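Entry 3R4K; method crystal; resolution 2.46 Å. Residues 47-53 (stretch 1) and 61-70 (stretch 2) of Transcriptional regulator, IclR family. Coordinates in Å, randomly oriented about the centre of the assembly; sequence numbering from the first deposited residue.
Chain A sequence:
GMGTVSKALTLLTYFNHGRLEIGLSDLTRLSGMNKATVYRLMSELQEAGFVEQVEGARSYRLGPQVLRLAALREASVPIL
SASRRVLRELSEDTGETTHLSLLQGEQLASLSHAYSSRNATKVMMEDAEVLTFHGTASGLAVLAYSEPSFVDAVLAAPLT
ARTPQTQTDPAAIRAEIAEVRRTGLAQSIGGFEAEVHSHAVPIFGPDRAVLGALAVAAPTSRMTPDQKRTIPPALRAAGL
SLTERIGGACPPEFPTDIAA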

# COMPACT_ATOMS: atom_id res chain seq x y z
N GLU A 47 0.29 -21.27 5.91
CA GLU A 47 -0.12 -21.93 4.67
C GLU A 47 -0.84 -20.94 3.71
O GLU A 47 -0.73 -21.07 2.49
N ALA A 48 -1.52 -19.93 4.28
CA ALA A 48 -2.22 -18.88 3.53
C ALA A 48 -1.29 -17.73 3.11
O ALA A 48 -1.71 -16.87 2.35
N GLY A 49 -0.06 -17.73 3.60
CA GLY A 49 0.93 -16.70 3.29
C GLY A 49 0.80 -15.44 4.11
O GLY A 49 1.40 -14.42 3.76
N PHE A 50 0.03 -15.47 5.21
CA PHE A 50 -0.19 -14.33 6.09
C PHE A 50 0.92 -14.21 7.10
O PHE A 50 1.19 -13.09 7.52
N VAL A 51 1.52 -15.33 7.54
CA VAL A 51 2.65 -15.31 8.46
C VAL A 51 3.75 -16.23 7.91
O VAL A 51 3.49 -17.06 7.04
N GLU A 52 4.99 -16.05 8.39
CA GLU A 52 6.08 -16.95 8.01
C GLU A 52 7.04 -17.12 9.19
O GLU A 52 7.12 -16.25 10.05
N GLN A 53 7.70 -18.29 9.25
CA GLN A 53 8.67 -18.60 10.29
C GLN A 53 9.97 -17.94 9.94
O GLN A 53 10.36 -17.99 8.77
N ARG A 61 6.95 -13.79 11.69
CA ARG A 61 6.82 -12.45 11.15
C ARG A 61 5.71 -12.50 10.11
O ARG A 61 5.29 -13.60 9.71
N LEU A 62 5.21 -11.34 9.70
CA LEU A 62 4.14 -11.28 8.72
C LEU A 62 4.61 -11.79 7.35
O LEU A 62 5.79 -11.69 7.01
N GLY A 63 3.69 -12.45 6.65
CA GLY A 63 3.90 -13.09 5.36
C GLY A 63 3.68 -12.21 4.13
O GLY A 63 3.13 -11.11 4.21
N PRO A 64 4.07 -12.71 2.94
CA PRO A 64 3.99 -11.86 1.72
C PRO A 64 2.64 -11.75 1.04
O PRO A 64 2.47 -10.85 0.22
N GLN A 65 1.70 -12.66 1.32
CA GLN A 65 0.39 -12.65 0.62
C GLN A 65 -0.57 -11.48 0.96
O GLN A 65 -1.54 -11.29 0.24
N VAL A 66 -0.24 -10.64 1.95
CA VAL A 66 -1.00 -9.45 2.32
C VAL A 66 -0.70 -8.32 1.33
O VAL A 66 -1.50 -7.38 1.23
N LEU A 67 0.42 -8.42 0.61
CA LEU A 67 0.84 -7.34 -0.31
C LEU A 67 -0.14 -7.15 -1.49
O LEU A 67 -0.48 -6.01 -1.83
N ARG A 68 -0.60 -8.26 -2.08
CA ARG A 68 -1.56 -8.26 -3.19
C ARG A 68 -2.90 -7.70 -2.74
O ARG A 68 -3.49 -6.90 -3.47
N LEU A 69 -3.35 -8.08 -1.54
CA LEU A 69 -4.62 -7.64 -0.94
C LEU A 69 -4.59 -6.17 -0.58
O LEU A 69 -5.60 -5.49 -0.78
N ALA A 70 -3.45 -5.66 -0.08
CA ALA A 70 -3.32 -4.24 0.22
C ALA A 70 -3.43 -3.39 -1.05
O ALA A 70 -4.08 -2.34 -1.02

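The backbone fixes the frame in which the side chains must pack. Two antiparallel strand segments meet at Val51 with Leu62 and at Glu52 with Arg61. The second pair is closed by two hydrogen bonds, Glu52 N to Arg61 O at 2.8 Å and Arg61 N to Glu52 O at 3.0 Å. Backbone hydrogen bonds continue past the strands: Gly63 N donates to Phe50 O (2.7 Å, 163°) and Gln65 N to Gly49 O (3.0 Å, 152°).

Glu52 and Arg61 place their side chains on the same face of this small sheet, and their conformations match closely. Both have chi1 in p (66° and 67°) and chi2 in t (176° and 180°); Arg61 then stays extended, with chi3 t at -167° and chi4 at -172°. The two chains therefore run out side by side until their charged ends meet. Glu52 OE2 accepts from Arg61 NH2 and from Arg61 NE, each at 2.8 Å, with angles of 142° and 143°. One carboxylate oxygen thus takes both donors, lying at the edge of the guanidinium near its plane, and the pair forms a salt bridge. Glu52 OE2 is also hydrogen-bonded elsewhere in the structure. The other oxygen, Glu52 OE1, lies 3.8 Å from Pro64 CD, a van der Waals approach to the proline ring, whose pucker is C-gamma endo.

Val51 and Leu62 behave differently. Their side chains diverge and their CA-to-CB bonds point away overall, so both contribute little covered area. Val51 adopts m (-44°); Leu62 is m,t (-74°, 162°), which brings Leu62 CD2 to 3.6 Å from Phe50 O.

Phe50 is the main apolar element. Its CA-to-CB bond points away from the second stretch, yet chi1 in m (-85°) with chi2 at 66° carries the ring back to Val66 and Leu69. Val66, itself m (-67°), sets CG1 over one ring face: Val66 CG1 is 4.2 Å from the Phe50 centroid and 27° off the normal, a CH-pi contact, with its closest approach 3.8 Å to Phe50 CD2. Leu69, m,t (-60°, 179°), points toward the first stretch and reaches the far end of the ring, Leu69 CD1 lying 3.7 Å from Phe50 CZ. Val66 and Leu69, three residues apart, both reach the same ring.

Two glycines make room for the close backbone approach. Gly49 has positive phi (82°) in a Schellman motif, a conformation that favours glycine; an ideal CB there would lie 2.3 Å from Gln65 CG. At Gly63 an ideal CB would fall 2.2 Å from Gly49 O, where Gly63 CA already makes a 3.3 Å CA-H...O contact with Gly49 O.

Gln65 points toward the first stretch, with chi1 m (-71°) and chi2 t (-153°), filling the space beside Gly49. Its 3.2 Å approach from OE1 to Ala48 O joins two acceptors and is no hydrogen bond.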

# COMPACT_ATOMS: atom_id res chain seq x y z
CB GLU A 47 -1.02 -23.14 4.96
CG GLU A 47 -0.86 -24.24 3.91
CD GLU A 47 0.40 -25.10 3.91
OE1 GLU A 47 1.17 -25.07 4.90
OE2 GLU A 47 0.60 -25.83 2.91
CB ALA A 48 -3.38 -18.34 4.34
CB PHE A 50 -1.55 -14.44 6.77
CG PHE A 50 -2.65 -13.89 5.89
CD1 PHE A 50 -2.99 -14.51 4.68
CD2 PHE A 50 -3.37 -12.76 6.26
CE1 PHE A 50 -3.99 -13.99 3.86
CE2 PHE A 50 -4.42 -12.27 5.46
CZ PHE A 50 -4.69 -12.87 4.25
CB VAL A 51 2.31 -15.63 9.96
CG1 VAL A 51 1.06 -14.91 10.44
CG2 VAL A 51 2.21 -17.13 10.23
CB GLU A 52 6.80 -16.53 6.72
CG GLU A 52 7.57 -15.23 6.75
CD GLU A 52 8.32 -14.95 5.46
OE1 GLU A 52 7.87 -15.41 4.39
OE2 GLU A 52 9.36 -14.26 5.53
CB GLN A 53 8.84 -20.11 10.46
CG GLN A 53 7.66 -20.80 11.14
CD GLN A 53 7.84 -22.29 11.35
OE1 GLN A 53 8.96 -22.83 11.30
NE2 GLN A 53 6.75 -22.99 11.64
CB ARG A 61 8.14 -11.91 10.57
CG ARG A 61 8.63 -12.63 9.34
CD ARG A 61 9.91 -12.02 8.88
NE ARG A 61 10.26 -12.47 7.54
CZ ARG A 61 11.42 -12.22 6.94
NH1 ARG A 61 12.36 -11.53 7.57
NH2 ARG A 61 11.65 -12.67 5.71
CB LEU A 62 3.53 -9.88 8.64
CG LEU A 62 2.64 -9.54 9.86
CD1 LEU A 62 2.43 -8.13 9.96
CD2 LEU A 62 1.27 -10.22 9.77
CB PRO A 64 4.97 -12.54 0.77
CG PRO A 64 4.95 -13.99 1.18
CD PRO A 64 4.77 -13.99 2.67
CB GLN A 65 -0.32 -14.00 0.76
CG GLN A 65 0.42 -15.04 -0.10
CD GLN A 65 -0.42 -16.18 -0.59
OE1 GLN A 65 -0.08 -17.34 -0.33
NE2 GLN A 65 -1.46 -15.88 -1.37
CB VAL A 66 -0.74 -8.98 3.79
CG1 VAL A 66 -1.28 -9.99 4.79
CG2 VAL A 66 0.74 -8.70 4.06
CB LEU A 67 2.27 -7.57 -0.82
CG LEU A 67 3.40 -7.57 0.24
CD1 LEU A 67 4.72 -7.84 -0.44
CD2 LEU A 67 3.49 -6.25 1.02
CB ARG A 68 -1.75 -9.68 -3.73
CG ARG A 68 -2.40 -9.78 -5.12
CD ARG A 68 -2.90 -11.20 -5.36
NE ARG A 68 -4.34 -11.22 -5.63
CZ ARG A 68 -5.26 -11.75 -4.82
NH1 ARG A 68 -4.90 -12.34 -3.69
NH2 ARG A 68 -6.54 -11.71 -5.16
CB LEU A 69 -4.96 -8.49 0.30
CG LEU A 69 -5.12 -10.00 0.08
CD1 LEU A 69 -5.43 -10.71 1.39
CD2 LEU A 69 -6.17 -10.31 -1.02
CB ALA A 70 -2.00 -3.97 0.91